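Local atomic coordinates of halogenase (Chondromyces crocatus, PDB entry 3E1T), a protein that uses bound flavin-adenine dinucleotide to halogenate its substrate, probably a step in the biosynthesis of chondrochloren. Residues Leu35-Ala40 and Val128-Glu133; Val134-Phe139 and Gly146-Asn151; Val232-Ser237 and Ala250-Tyr255. All blocks are in the same frame, centred on the assembly; numbering follows the deposited sequence.

Interaction 1: Leu35-Ala40 and Val128-Glu133; sequences LLEREA and VRERHE. With FAD (flavin-adenine dinucleotide), chain C.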
loop_
_atom_site.group_PDB
_atom_site.type_symbol
_atom_site.label_atom_id
_atom_site.label_comp_id
_atom_site.label_asym_id
_atom_site.label_seq_id
_atom_site.Cartn_x
_atom_site.Cartn_y
_atom_site.Cartn_z
ATOM N N LEU A 35 3.732 0.085 -21.861
ATOM C CA LEU A 35 2.973 -0.204 -20.664
ATOM C C LEU A 35 1.617 -0.724 -21.095
ATOM O O LEU A 35 0.893 -0.049 -21.832
ATOM C CB LEU A 35 2.885 1.056 -19.781
ATOM C CG LEU A 35 1.857 1.414 -18.693
ATOM C CD1 LEU A 35 0.713 0.446 -18.469
ATOM C CD2 LEU A 35 2.579 1.752 -17.394
ATOM N N LEU A 36 1.300 -1.939 -20.656
ATOM C CA LEU A 36 0.020 -2.579 -20.958
ATOM C C LEU A 36 -0.916 -2.591 -19.746
ATOM O O LEU A 36 -0.550 -3.082 -18.676
ATOM C CB LEU A 36 0.247 -4.009 -21.478
ATOM C CG LEU A 36 1.108 -4.194 -22.744
ATOM C CD1 LEU A 36 1.302 -5.664 -23.047
ATOM C CD2 LEU A 36 0.479 -3.506 -23.946
ATOM N N GLU A 37 -2.123 -2.055 -19.928
ATOM C CA GLU A 37 -3.120 -1.977 -18.862
ATOM C C GLU A 37 -4.427 -2.651 -19.283
ATOM O O GLU A 37 -4.981 -2.356 -20.344
ATOM C CB GLU A 37 -3.340 -0.512 -18.447
ATOM C CG GLU A 37 -4.636 -0.231 -17.690
ATOM C CD GLU A 37 -4.679 -0.883 -16.320
ATOM O OE1 GLU A 37 -3.690 -0.783 -15.553
ATOM O OE2 GLU A 37 -5.714 -1.482 -16.015
ATOM N N ARG A 38 -4.902 -3.562 -18.440
ATOM C CA ARG A 38 -6.047 -4.420 -18.742
ATOM C C ARG A 38 -7.355 -3.634 -18.917
ATOM O O ARG A 38 -8.180 -3.962 -19.776
ATOM C CB ARG A 38 -6.165 -5.491 -17.641
ATOM C CG ARG A 38 -7.392 -6.384 -17.672
ATOM C CD ARG A 38 -7.444 -7.274 -16.419
ATOM N NE ARG A 38 -7.256 -6.481 -15.202
ATOM C CZ ARG A 38 -8.238 -6.026 -14.420
ATOM N NH1 ARG A 38 -9.515 -6.290 -14.696
ATOM N NH2 ARG A 38 -7.942 -5.294 -13.352
ATOM N N GLU A 39 -7.517 -2.589 -18.107
ATOM C CA GLU A 39 -8.743 -1.793 -18.064
ATOM C C GLU A 39 -8.636 -0.580 -18.985
ATOM O O GLU A 39 -7.546 -0.222 -19.439
ATOM C CB GLU A 39 -9.015 -1.313 -16.625
ATOM C CG GLU A 39 -9.434 -2.411 -15.624
ATOM C CD GLU A 39 -10.863 -2.239 -15.076
ATOM O OE1 GLU A 39 -11.033 -2.275 -13.830
ATOM O OE2 GLU A 39 -11.816 -2.063 -15.878
ATOM N N ALA A 40 -9.783 0.035 -19.255
ATOM C CA ALA A 40 -9.838 1.351 -19.883
ATOM C C ALA A 40 -9.993 2.388 -18.774
ATOM O O ALA A 40 -10.897 2.288 -17.940
ATOM C CB ALA A 40 -11.012 1.431 -20.882
ATOM N N VAL A 128 1.690 3.830 -23.827
ATOM C CA VAL A 128 0.695 3.145 -22.996
ATOM C C VAL A 128 -0.494 2.677 -23.827
ATOM O O VAL A 128 -0.973 3.385 -24.713
ATOM C CB VAL A 128 0.264 3.938 -21.698
ATOM C CG1 VAL A 128 1.214 5.082 -21.397
ATOM C CG2 VAL A 128 -1.183 4.421 -21.760
ATOM N N ARG A 129 -0.951 1.466 -23.544
ATOM C CA ARG A 129 -2.045 0.870 -24.289
ATOM C C ARG A 129 -3.031 0.215 -23.341
ATOM O O ARG A 129 -2.711 -0.788 -22.694
ATOM C CB ARG A 129 -1.495 -0.129 -25.316
ATOM C CG ARG A 129 -0.963 0.562 -26.566
ATOM C CD ARG A 129 0.344 -0.026 -27.050
ATOM N NE ARG A 129 0.134 -1.234 -27.834
ATOM C CZ ARG A 129 1.005 -1.732 -28.709
ATOM N NH1 ARG A 129 2.172 -1.125 -28.934
ATOM N NH2 ARG A 129 0.699 -2.845 -29.360
ATOM N N GLU A 130 -4.219 0.813 -23.245
ATOM C CA GLU A 130 -5.299 0.294 -22.415
ATOM C C GLU A 130 -6.001 -0.850 -23.135
ATOM O O GLU A 130 -5.680 -1.140 -24.290
ATOM C CB GLU A 130 -6.274 1.416 -22.046
ATOM C CG GLU A 130 -5.669 2.449 -21.102
ATOM C CD GLU A 130 -6.512 3.709 -20.954
ATOM O OE1 GLU A 130 -7.749 3.652 -21.110
ATOM O OE2 GLU A 130 -5.925 4.770 -20.666
ATOM N N ARG A 131 -6.947 -1.497 -22.453
ATOM C CA ARG A 131 -7.655 -2.686 -22.962
ATOM C C ARG A 131 -6.737 -3.845 -23.390
ATOM O O ARG A 131 -7.140 -4.711 -24.182
ATOM C CB ARG A 131 -8.637 -2.323 -24.096
ATOM C CG ARG A 131 -9.852 -1.490 -23.677
ATOM C CD ARG A 131 -10.459 -1.945 -22.344
ATOM N NE ARG A 131 -10.961 -3.319 -22.375
ATOM C CZ ARG A 131 -12.248 -3.653 -22.355
ATOM N NH1 ARG A 131 -13.188 -2.711 -22.300
ATOM N NH2 ARG A 131 -12.598 -4.935 -22.386
ATOM N N HIS A 132 -5.516 -3.854 -22.855
ATOM C CA HIS A 132 -4.513 -4.863 -23.170
ATOM C C HIS A 132 -4.164 -5.683 -21.923
ATOM O O HIS A 132 -3.542 -5.163 -20.981
ATOM C CB HIS A 132 -3.251 -4.198 -23.730
ATOM C CG HIS A 132 -3.388 -3.683 -25.136
ATOM N ND1 HIS A 132 -2.431 -3.907 -26.105
ATOM C CD2 HIS A 132 -4.354 -2.941 -25.732
ATOM C CE1 HIS A 132 -2.801 -3.328 -27.233
ATOM N NE2 HIS A 132 -3.965 -2.734 -27.034
ATOM N N GLU A 133 -4.557 -6.958 -21.921
ATOM C CA GLU A 133 -4.296 -7.857 -20.792
ATOM C C GLU A 133 -3.110 -8.792 -21.032
ATOM O O GLU A 133 -3.143 -9.624 -21.937
ATOM C CB GLU A 133 -5.548 -8.670 -20.449
ATOM C CG GLU A 133 -5.350 -9.665 -19.312
ATOM C CD GLU A 133 -6.619 -10.406 -18.913
ATOM O OE1 GLU A 133 -7.574 -10.480 -19.722
ATOM O OE2 GLU A 133 -6.651 -10.934 -17.782
HETATM P PA FAD C . -2.900 -1.394 -8.623
HETATM O O1A FAD C . -3.333 -0.035 -8.138
HETATM O O2A FAD C . -3.762 -2.526 -8.184
HETATM O O5B FAD C . -2.899 -1.345 -10.238
HETATM C C5B FAD C . -2.478 -2.457 -11.012
HETATM C C4B FAD C . -3.024 -2.321 -12.436
HETATM O O4B FAD C . -2.722 -3.468 -13.205
HETATM C C3B FAD C . -4.543 -2.190 -12.433
HETATM O O3B FAD C . -4.876 -1.013 -13.136
HETATM C C2B FAD C . -5.050 -3.407 -13.178
HETATM O O2B FAD C . -6.113 -3.054 -14.018
HETATM C C1B FAD C . -3.835 -3.833 -13.982
HETATM N N9A FAD C . -3.744 -5.273 -14.283
HETATM C C8A FAD C . -4.083 -6.346 -13.498
HETATM N N7A FAD C . -3.798 -7.474 -14.189
HETATM C C5A FAD C . -3.271 -7.139 -15.392
HETATM C C6A FAD C . -2.816 -7.883 -16.492
HETATM N N6A FAD C . -2.965 -9.213 -16.548
HETATM N N1A FAD C . -2.325 -7.215 -17.589
HETATM C C2A FAD C . -2.307 -5.845 -17.638
HETATM N N3A FAD C . -2.770 -5.126 -16.557
HETATM C C4A FAD C . -3.235 -5.758 -15.456
HETATM N N1 FAD C . -3.067 2.552 -0.122
HETATM C C2 FAD C . -2.888 3.877 0.165
HETATM O O2 FAD C . -1.876 4.429 -0.261
HETATM N N3 FAD C . -3.829 4.543 0.930
HETATM C C4 FAD C . -4.962 3.884 1.398
HETATM O O4 FAD C . -5.813 4.480 2.061
HETATM C C4X FAD C . -5.134 2.535 1.116
HETATM N N5 FAD C . -6.246 1.846 1.562
HETATM C C5X FAD C . -6.396 0.506 1.257
HETATM C C6 FAD C . -7.512 -0.205 1.712
HETATM C C7 FAD C . -7.653 -1.566 1.399
HETATM C C7M FAD C . -8.734 -2.361 2.075
HETATM C C8 FAD C . -6.678 -2.219 0.635
HETATM C C8M FAD C . -6.685 -3.720 0.449
HETATM C C9 FAD C . -5.577 -1.502 0.178
HETATM C C9A FAD C . -5.426 -0.145 0.486
HETATM N N10 FAD C . -4.324 0.543 0.013
HETATM C C10 FAD C . -4.171 1.875 0.333
HETATM C "C1'" FAD C . -3.329 -0.129 -0.918
HETATM C "C2'" FAD C . -3.473 0.275 -2.390
HETATM O "O2'" FAD C . -4.725 -0.192 -2.848
HETATM C "C3'" FAD C . -2.362 -0.355 -3.245
HETATM O "O3'" FAD C . -1.154 -0.433 -2.521
HETATM C "C4'" FAD C . -2.028 0.403 -4.529
HETATM O "O4'" FAD C . -3.168 0.451 -5.358
HETATM C "C5'" FAD C . -0.898 -0.320 -5.262
HETATM O "O5'" FAD C . -0.802 0.163 -6.574
HETATM P P FAD C . -0.237 -0.758 -7.763
HETATM O O1P FAD C . 0.233 0.138 -8.889
HETATM O O2P FAD C . 0.893 -1.610 -7.278
HETATM O O3P FAD C . -1.426 -1.741 -8.139
#

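Interaction 2: Val134-Phe139 and Gly146-Asn151; sequences VIDVLF and GVRYRN. With FAD (flavin-adenine dinucleotide), chain C.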
loop_
_atom_site.group_PDB
_atom_site.type_symbol
_atom_site.label_atom_id
_atom_site.label_comp_id
_atom_site.label_asym_id
_atom_site.label_seq_id
_atom_site.Cartn_x
_atom_site.Cartn_y
_atom_site.Cartn_z
ATOM N N VAL A 134 -2.072 -8.658 -20.203
ATOM C CA VAL A 134 -0.928 -9.577 -20.231
ATOM C C VAL A 134 -1.342 -10.951 -19.701
ATOM O O VAL A 134 -2.035 -11.064 -18.688
ATOM C CB VAL A 134 0.289 -9.019 -19.459
ATOM C CG1 VAL A 134 1.431 -10.042 -19.397
ATOM C CG2 VAL A 134 0.782 -7.748 -20.114
ATOM N N ILE A 135 -0.927 -11.988 -20.426
ATOM C CA ILE A 135 -1.344 -13.360 -20.185
ATOM C C ILE A 135 -0.194 -14.156 -19.589
ATOM O O ILE A 135 -0.380 -14.973 -18.680
ATOM C CB ILE A 135 -1.815 -14.032 -21.518
ATOM C CG1 ILE A 135 -2.901 -13.192 -22.203
ATOM C CG2 ILE A 135 -2.325 -15.451 -21.280
ATOM C CD1 ILE A 135 -4.191 -13.057 -21.391
ATOM N N ASP A 136 1.001 -13.914 -20.114
ATOM C CA ASP A 136 2.190 -14.642 -19.701
ATOM C C ASP A 136 3.393 -13.765 -19.907
ATOM O O ASP A 136 3.411 -12.950 -20.827
ATOM C CB ASP A 136 2.370 -15.906 -20.560
ATOM C CG ASP A 136 1.189 -16.844 -20.481
ATOM O OD1 ASP A 136 1.047 -17.530 -19.445
ATOM O OD2 ASP A 136 0.409 -16.899 -21.457
ATOM N N VAL A 137 4.395 -13.938 -19.052
ATOM C CA VAL A 137 5.744 -13.438 -19.303
ATOM C C VAL A 137 6.549 -14.570 -19.967
ATOM O O VAL A 137 6.484 -15.714 -19.528
ATOM C CB VAL A 137 6.452 -12.983 -17.996
ATOM C CG1 VAL A 137 7.887 -12.554 -18.275
ATOM C CG2 VAL A 137 5.678 -11.833 -17.318
ATOM N N LEU A 138 7.323 -14.236 -21.002
ATOM C CA LEU A 138 8.060 -15.240 -21.777
ATOM C C LEU A 138 9.527 -15.274 -21.402
ATOM O O LEU A 138 10.147 -14.233 -21.210
ATOM C CB LEU A 138 7.901 -14.997 -23.284
ATOM C CG LEU A 138 6.465 -14.844 -23.799
ATOM C CD1 LEU A 138 6.439 -14.420 -25.268
ATOM C CD2 LEU A 138 5.652 -16.107 -23.583
ATOM N N PHE A 139 10.076 -16.484 -21.316
ATOM C CA PHE A 139 11.460 -16.685 -20.929
ATOM C C PHE A 139 12.300 -17.367 -22.006
ATOM O O PHE A 139 11.836 -18.260 -22.724
ATOM C CB PHE A 139 11.541 -17.494 -19.630
ATOM C CG PHE A 139 11.047 -16.739 -18.421
ATOM C CD1 PHE A 139 11.942 -16.080 -17.587
ATOM C CD2 PHE A 139 9.693 -16.678 -18.132
ATOM C CE1 PHE A 139 11.491 -15.366 -16.480
ATOM C CE2 PHE A 139 9.227 -15.961 -17.024
ATOM C CZ PHE A 139 10.129 -15.307 -16.202
ATOM N N GLY A 146 10.030 -11.267 -22.819
ATOM C CA GLY A 146 8.854 -10.640 -23.393
ATOM C C GLY A 146 7.582 -11.024 -22.688
ATOM O O GLY A 146 7.618 -11.613 -21.607
ATOM N N VAL A 147 6.457 -10.672 -23.295
ATOM C CA VAL A 147 5.152 -11.024 -22.766
ATOM C C VAL A 147 4.222 -11.507 -23.878
ATOM O O VAL A 147 4.412 -11.153 -25.045
ATOM C CB VAL A 147 4.479 -9.823 -22.018
ATOM C CG1 VAL A 147 5.297 -9.406 -20.789
ATOM C CG2 VAL A 147 4.241 -8.637 -22.963
ATOM N N ARG A 148 3.240 -12.329 -23.517
ATOM C CA ARG A 148 2.083 -12.576 -24.376
ATOM C C ARG A 148 0.907 -11.793 -23.820
ATOM O O ARG A 148 0.652 -11.838 -22.614
ATOM C CB ARG A 148 1.723 -14.070 -24.443
ATOM C CG ARG A 148 0.228 -14.327 -24.749
ATOM C CD ARG A 148 -0.117 -15.759 -25.144
ATOM N NE ARG A 148 0.639 -16.771 -24.407
ATOM C CZ ARG A 148 1.689 -17.410 -24.904
ATOM N NH1 ARG A 148 2.102 -17.139 -26.133
ATOM N NH2 ARG A 148 2.327 -18.311 -24.175
ATOM N N TYR A 149 0.191 -11.088 -24.693
ATOM C CA TYR A 149 -0.996 -10.327 -24.299
ATOM C C TYR A 149 -2.123 -10.446 -25.321
ATOM O O TYR A 149 -1.901 -10.903 -26.436
ATOM C CB TYR A 149 -0.649 -8.842 -24.085
ATOM C CG TYR A 149 -0.184 -8.099 -25.327
ATOM C CD1 TYR A 149 -1.071 -7.328 -26.075
ATOM C CD2 TYR A 149 1.149 -8.154 -25.737
ATOM C CE1 TYR A 149 -0.645 -6.635 -27.216
ATOM C CE2 TYR A 149 1.589 -7.467 -26.873
ATOM C CZ TYR A 149 0.688 -6.709 -27.604
ATOM O OH TYR A 149 1.119 -6.029 -28.723
ATOM N N ARG A 150 -3.325 -10.028 -24.923
ATOM C CA ARG A 150 -4.435 -9.822 -25.855
ATOM C C ARG A 150 -4.658 -8.321 -25.978
ATOM O O ARG A 150 -4.724 -7.624 -24.961
ATOM C CB ARG A 150 -5.729 -10.472 -25.360
ATOM C CG ARG A 150 -5.578 -11.826 -24.694
ATOM C CD ARG A 150 -6.929 -12.312 -24.177
ATOM N NE ARG A 150 -7.770 -12.843 -25.253
ATOM C CZ ARG A 150 -9.083 -13.045 -25.160
ATOM N NH1 ARG A 150 -9.735 -12.754 -24.038
ATOM N NH2 ARG A 150 -9.752 -13.539 -26.193
ATOM N N ASN A 151 -4.772 -7.823 -27.210
ATOM C CA ASN A 151 -5.048 -6.402 -27.434
ATOM C C ASN A 151 -6.538 -6.085 -27.261
ATOM O O ASN A 151 -7.283 -6.904 -26.725
ATOM C CB ASN A 151 -4.492 -5.925 -28.791
ATOM C CG ASN A 151 -5.259 -6.481 -29.986
ATOM O OD1 ASN A 151 -6.295 -7.124 -29.840
ATOM N ND2 ASN A 151 -4.747 -6.214 -31.184
HETATM P PA FAD C . -2.900 -1.394 -8.623
HETATM O O1A FAD C . -3.333 -0.035 -8.138
HETATM O O2A FAD C . -3.762 -2.526 -8.184
HETATM O O5B FAD C . -2.899 -1.345 -10.238
HETATM C C5B FAD C . -2.478 -2.457 -11.012
HETATM C C4B FAD C . -3.024 -2.321 -12.436
HETATM O O4B FAD C . -2.722 -3.468 -13.205
HETATM C C3B FAD C . -4.543 -2.190 -12.433
HETATM O O3B FAD C . -4.876 -1.013 -13.136
HETATM C C2B FAD C . -5.050 -3.407 -13.178
HETATM O O2B FAD C . -6.113 -3.054 -14.018
HETATM C C1B FAD C . -3.835 -3.833 -13.982
HETATM N N9A FAD C . -3.744 -5.273 -14.283
HETATM C C8A FAD C . -4.083 -6.346 -13.498
HETATM N N7A FAD C . -3.798 -7.474 -14.189
HETATM C C5A FAD C . -3.271 -7.139 -15.392
HETATM C C6A FAD C . -2.816 -7.883 -16.492
HETATM N N6A FAD C . -2.965 -9.213 -16.548
HETATM N N1A FAD C . -2.325 -7.215 -17.589
HETATM C C2A FAD C . -2.307 -5.845 -17.638
HETATM N N3A FAD C . -2.770 -5.126 -16.557
HETATM C C4A FAD C . -3.235 -5.758 -15.456
HETATM N N1 FAD C . -3.067 2.552 -0.122
HETATM C C2 FAD C . -2.888 3.877 0.165
HETATM O O2 FAD C . -1.876 4.429 -0.261
HETATM N N3 FAD C . -3.829 4.543 0.930
HETATM C C4 FAD C . -4.962 3.884 1.398
HETATM O O4 FAD C . -5.813 4.480 2.061
HETATM C C4X FAD C . -5.134 2.535 1.116
HETATM N N5 FAD C . -6.246 1.846 1.562
HETATM C C5X FAD C . -6.396 0.506 1.257
HETATM C C6 FAD C . -7.512 -0.205 1.712
HETATM C C7 FAD C . -7.653 -1.566 1.399
HETATM C C7M FAD C . -8.734 -2.361 2.075
HETATM C C8 FAD C . -6.678 -2.219 0.635
HETATM C C8M FAD C . -6.685 -3.720 0.449
HETATM C C9 FAD C . -5.577 -1.502 0.178
HETATM C C9A FAD C . -5.426 -0.145 0.486
HETATM N N10 FAD C . -4.324 0.543 0.013
HETATM C C10 FAD C . -4.171 1.875 0.333
HETATM C "C1'" FAD C . -3.329 -0.129 -0.918
HETATM C "C2'" FAD C . -3.473 0.275 -2.390
HETATM O "O2'" FAD C . -4.725 -0.192 -2.848
HETATM C "C3'" FAD C . -2.362 -0.355 -3.245
HETATM O "O3'" FAD C . -1.154 -0.433 -2.521
HETATM C "C4'" FAD C . -2.028 0.403 -4.529
HETATM O "O4'" FAD C . -3.168 0.451 -5.358
HETATM C "C5'" FAD C . -0.898 -0.320 -5.262
HETATM O "O5'" FAD C . -0.802 0.163 -6.574
HETATM P P FAD C . -0.237 -0.758 -7.763
HETATM O O1P FAD C . 0.233 0.138 -8.889
HETATM O O2P FAD C . 0.893 -1.610 -7.278
HETATM O O3P FAD C . -1.426 -1.741 -8.139
HETATM O O HOH W 1 -1.167 -18.256 -23.003
#

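Interaction 3: Val232-Ser237 and Ala250-Tyr255; sequences VGAVVS and AALLRY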
loop_
_atom_site.group_PDB
_atom_site.type_symbol
_atom_site.label_atom_id
_atom_site.label_comp_id
_atom_site.label_asym_id
_atom_site.label_seq_id
_atom_site.Cartn_x
_atom_site.Cartn_y
_atom_site.Cartn_z
ATOM N N VAL A 232 -15.670 4.710 3.149
ATOM C CA VAL A 232 -15.845 4.164 4.490
ATOM C C VAL A 232 -15.699 2.648 4.464
ATOM O O VAL A 232 -16.427 1.946 3.743
ATOM C CB VAL A 232 -17.217 4.542 5.127
ATOM C CG1 VAL A 232 -17.309 3.999 6.561
ATOM C CG2 VAL A 232 -17.423 6.075 5.140
ATOM N N GLY A 233 -14.774 2.145 5.270
ATOM C CA GLY A 233 -14.472 0.723 5.260
ATOM C C GLY A 233 -14.264 0.153 6.636
ATOM O O GLY A 233 -13.654 0.803 7.493
ATOM N N ALA A 234 -14.796 -1.049 6.842
ATOM C CA ALA A 234 -14.574 -1.818 8.065
ATOM C C ALA A 234 -13.531 -2.899 7.779
ATOM O O ALA A 234 -13.642 -3.641 6.787
ATOM C CB ALA A 234 -15.864 -2.438 8.534
ATOM N N VAL A 235 -12.494 -2.928 8.612
ATOM C CA VAL A 235 -11.442 -3.934 8.535
ATOM C C VAL A 235 -11.706 -4.868 9.726
ATOM O O VAL A 235 -11.555 -4.465 10.885
ATOM C CB VAL A 235 -10.028 -3.305 8.617
ATOM C CG1 VAL A 235 -8.947 -4.374 8.647
ATOM C CG2 VAL A 235 -9.786 -2.311 7.440
ATOM N N VAL A 236 -12.141 -6.093 9.425
ATOM C CA VAL A 236 -12.538 -7.074 10.440
ATOM C C VAL A 236 -11.763 -8.397 10.241
ATOM O O VAL A 236 -10.910 -8.483 9.360
ATOM C CB VAL A 236 -14.093 -7.270 10.445
ATOM C CG1 VAL A 236 -14.817 -5.939 10.779
ATOM C CG2 VAL A 236 -14.601 -7.799 9.109
ATOM N N SER A 237 -12.030 -9.406 11.071
ATOM C CA SER A 237 -11.351 -10.692 10.958
ATOM C C SER A 237 -11.768 -11.447 9.699
ATOM O O SER A 237 -12.932 -11.414 9.295
ATOM C CB SER A 237 -11.615 -11.565 12.190
ATOM O OG SER A 237 -12.841 -12.273 12.041
ATOM N N ALA A 250 -25.870 -5.263 4.594
ATOM C CA ALA A 250 -26.387 -5.440 5.953
ATOM C C ALA A 250 -25.261 -5.626 6.973
ATOM O O ALA A 250 -25.372 -5.173 8.110
ATOM C CB ALA A 250 -27.362 -6.608 6.006
ATOM N N ALA A 251 -24.185 -6.291 6.552
ATOM C CA ALA A 251 -22.999 -6.486 7.384
ATOM C C ALA A 251 -22.304 -5.170 7.706
ATOM O O ALA A 251 -21.954 -4.919 8.855
ATOM C CB ALA A 251 -22.025 -7.442 6.706
ATOM N N LEU A 252 -22.104 -4.333 6.690
ATOM C CA LEU A 252 -21.414 -3.064 6.892
ATOM C C LEU A 252 -22.275 -2.102 7.709
ATOM O O LEU A 252 -21.777 -1.460 8.629
ATOM C CB LEU A 252 -20.993 -2.438 5.561
ATOM C CG LEU A 252 -20.189 -1.133 5.559
ATOM C CD1 LEU A 252 -18.823 -1.282 6.245
ATOM C CD2 LEU A 252 -20.026 -0.636 4.124
ATOM N N LEU A 253 -23.564 -2.029 7.375
ATOM C CA LEU A 253 -24.503 -1.154 8.079
ATOM C C LEU A 253 -24.539 -1.480 9.567
ATOM O O LEU A 253 -24.473 -0.576 10.400
ATOM C CB LEU A 253 -25.903 -1.236 7.453
ATOM C CG LEU A 253 -26.358 -0.057 6.572
ATOM C CD1 LEU A 253 -25.211 0.792 6.000
ATOM C CD2 LEU A 253 -27.281 -0.528 5.454
ATOM N N ARG A 254 -24.610 -2.773 9.885
ATOM C CA ARG A 254 -24.534 -3.233 11.266
ATOM C C ARG A 254 -23.193 -2.938 11.942
ATOM O O ARG A 254 -23.163 -2.646 13.136
ATOM C CB ARG A 254 -24.882 -4.721 11.377
ATOM C CG ARG A 254 -24.965 -5.222 12.811
ATOM C CD ARG A 254 -25.789 -4.256 13.679
ATOM N NE ARG A 254 -25.792 -4.623 15.092
ATOM C CZ ARG A 254 -26.858 -5.077 15.746
ATOM N NH1 ARG A 254 -28.022 -5.230 15.116
ATOM N NH2 ARG A 254 -26.759 -5.376 17.038
ATOM N N TYR A 255 -22.092 -3.013 11.194
ATOM C CA TYR A 255 -20.786 -2.642 11.736
ATOM C C TYR A 255 -20.724 -1.145 12.025
ATOM O O TYR A 255 -20.153 -0.722 13.034
ATOM C CB TYR A 255 -19.644 -3.032 10.787
ATOM C CG TYR A 255 -19.263 -4.495 10.801
ATOM C CD1 TYR A 255 -19.101 -5.194 12.004
ATOM C CD2 TYR A 255 -19.028 -5.179 9.605
ATOM C CE1 TYR A 255 -18.734 -6.535 12.014
ATOM C CE2 TYR A 255 -18.668 -6.524 9.604
ATOM C CZ TYR A 255 -18.518 -7.189 10.805
ATOM O OH TYR A 255 -18.155 -8.509 10.789
#

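Interaction 1: Leu35-Ala40 and Val128-Glu133
Leu36 and His132 both hold CG anti to their carbonyl carbon (chi1 -59° and -74°), and the two side chains cross obliquely, CD2 of Leu36 lying 3.6 Å from ND1 of His132. Arg38 and Glu133 make the other choice: each sets CG anti to its backbone N, and their chains run side by side in the same direction, Arg38 CG 4.0 Å from Glu133 CB. Their charged ends do not meet; the Glu133 carboxylate forms its salt bridge with Arg173, while NH2 of Arg38 stands 3.0 Å from the ribose oxygen O2B of FAD.

The backbones join as parallel strands. Arg129 N donates to Leu35 O, and Glu37 N to Arg129 O in a nearly straight bond. Beyond the last strand residues the ladder gives way to a turn, where His132 N reaches Glu37 O from above the carbonyl plane. Glu37, bent at chi2, turns its carboxylate away from the partner segment to the cofactor. OE1 accepts from FAD O3B at 2.7 Å and OE2 from FAD O2B at 2.6 Å. Backbone amides steady this carboxylate: Glu39 N donates to OE2 and Gly15 N to OE1. An acidic residue gripping the adenosine ribose at the end of the second strand is the classic mark of a Rossmann-type dinucleotide-binding fold.

Strand 127-129 forms one border of the five-stranded parallel sheet, next to strand 33-36. Helix 110-123 packs on Val128 and Glu130; its Arg119 forms a salt bridge with Glu130 OE2, while Phe41 N donates to OE1. Tyr149 of strand 143-150 lies against Leu36 and Arg129.

Interaction 2: Val134-Phe139 and Gly146-Asn151
Arg148 and Asp136 form a salt bridge in which NE donates to OD2 at 3.0 Å. OD2 is met on its anti side, 24° out of the carboxylate plane, and the two flat groups, on chains lying side by side, are turned 71° apart. A water donates to the same OD2 and accepts a weak bond from NE.

In the backbone, Arg148 O takes two donors, Ile135 N at 2.7 Å and Asp136 N at 3.3 Å, the signature of a classic beta bulge in this antiparallel hairpin. Farther along, Leu138 N bonds to Gly146 O.

Leu138 lays CD2 over one face of the guanidinium, 4.0 Å from Arg148 NH2. Ile135 packs CB on Arg148 CG and CD1 on Arg150 CG. On the other face of the hairpin, Val134 CG1 meets Val147 CB at 4.0 Å. An alanine in place of Arg148 would probably leave the Asp136 carboxylate without its charge partner and Leu138 CD2 without the flat group it covers.

Val134 and Tyr149 are a non-hydrogen-bonded pair, so Val134 can turn its peptide groups to FAD: N donates to N1A and O accepts from N6A. Main-chain chemistry thus recognises the adenine, and the Asp136-Arg148 pair lies on the face opposite the side chains of Val134 and Tyr149.

Interaction 3: Val232-Ser237 and Ala250-Tyr255
Ala234 and Val236 of strand 229-237 meet Leu252 and Tyr255 of helix 248-257 in an alpha/beta packing of a helix laid across a sheet. The short axes cross at 90° and approach to 9.2 Å, and the contact is almost wholly apolar, without a hydrogen bond between the segments. The strand belongs to the large mixed sheet, a division of the fold found beside the nucleotide-binding part in flavoproteins of this kind.

Leu252 has CG anti to its backbone N (chi1 -177°), which carries the branch from the flank of the helix toward the strand. CD1 then rests 3.9 Å from Ala234 CB, while CD2 comes within 4.4 Å of Val232 O. The same Leu252 also touches Leu192 of strand 189-197 and Ile280 in a loop.

Tyr255 instead sets CG anti to its carbonyl carbon, and its ring passes Ala234 CB obliquely, CD2 being 4.3 Å away. Val236 meets it tip to tip. Its CG1, anti to the carbonyl carbon, lies over one face of the ring in a CH-pi contact, 4.1 Å from the Tyr255 centroid and 17° off the normal, displaced toward the CZ side.

CG2 of Val236 takes the crowded position between its backbone N and carbonyl carbon, where it sits 4.0 Å from Tyr255 OH.

How the interactions relate
The three contacts follow one another along the chain, neither nesting nor crossing. Interaction 1 closes the longest loop, 87 intervening residues that include helix 110-123 and strands of the large mixed sheet, and seals one edge of the parallel nucleotide-binding sheet. Interaction 2 starts at the very next residue and closes a tight hairpin with six residues between its segments. Glu133 O and Arg150 N, probably hydrogen-bonded, stitch these two together, and both touch FAD at its adenosine end. Interaction 3 closes a short loop carrying helix 238-241 and fastens helix 248-257 to the large mixed sheet; its centre lies about 33 Å from that of interaction 1.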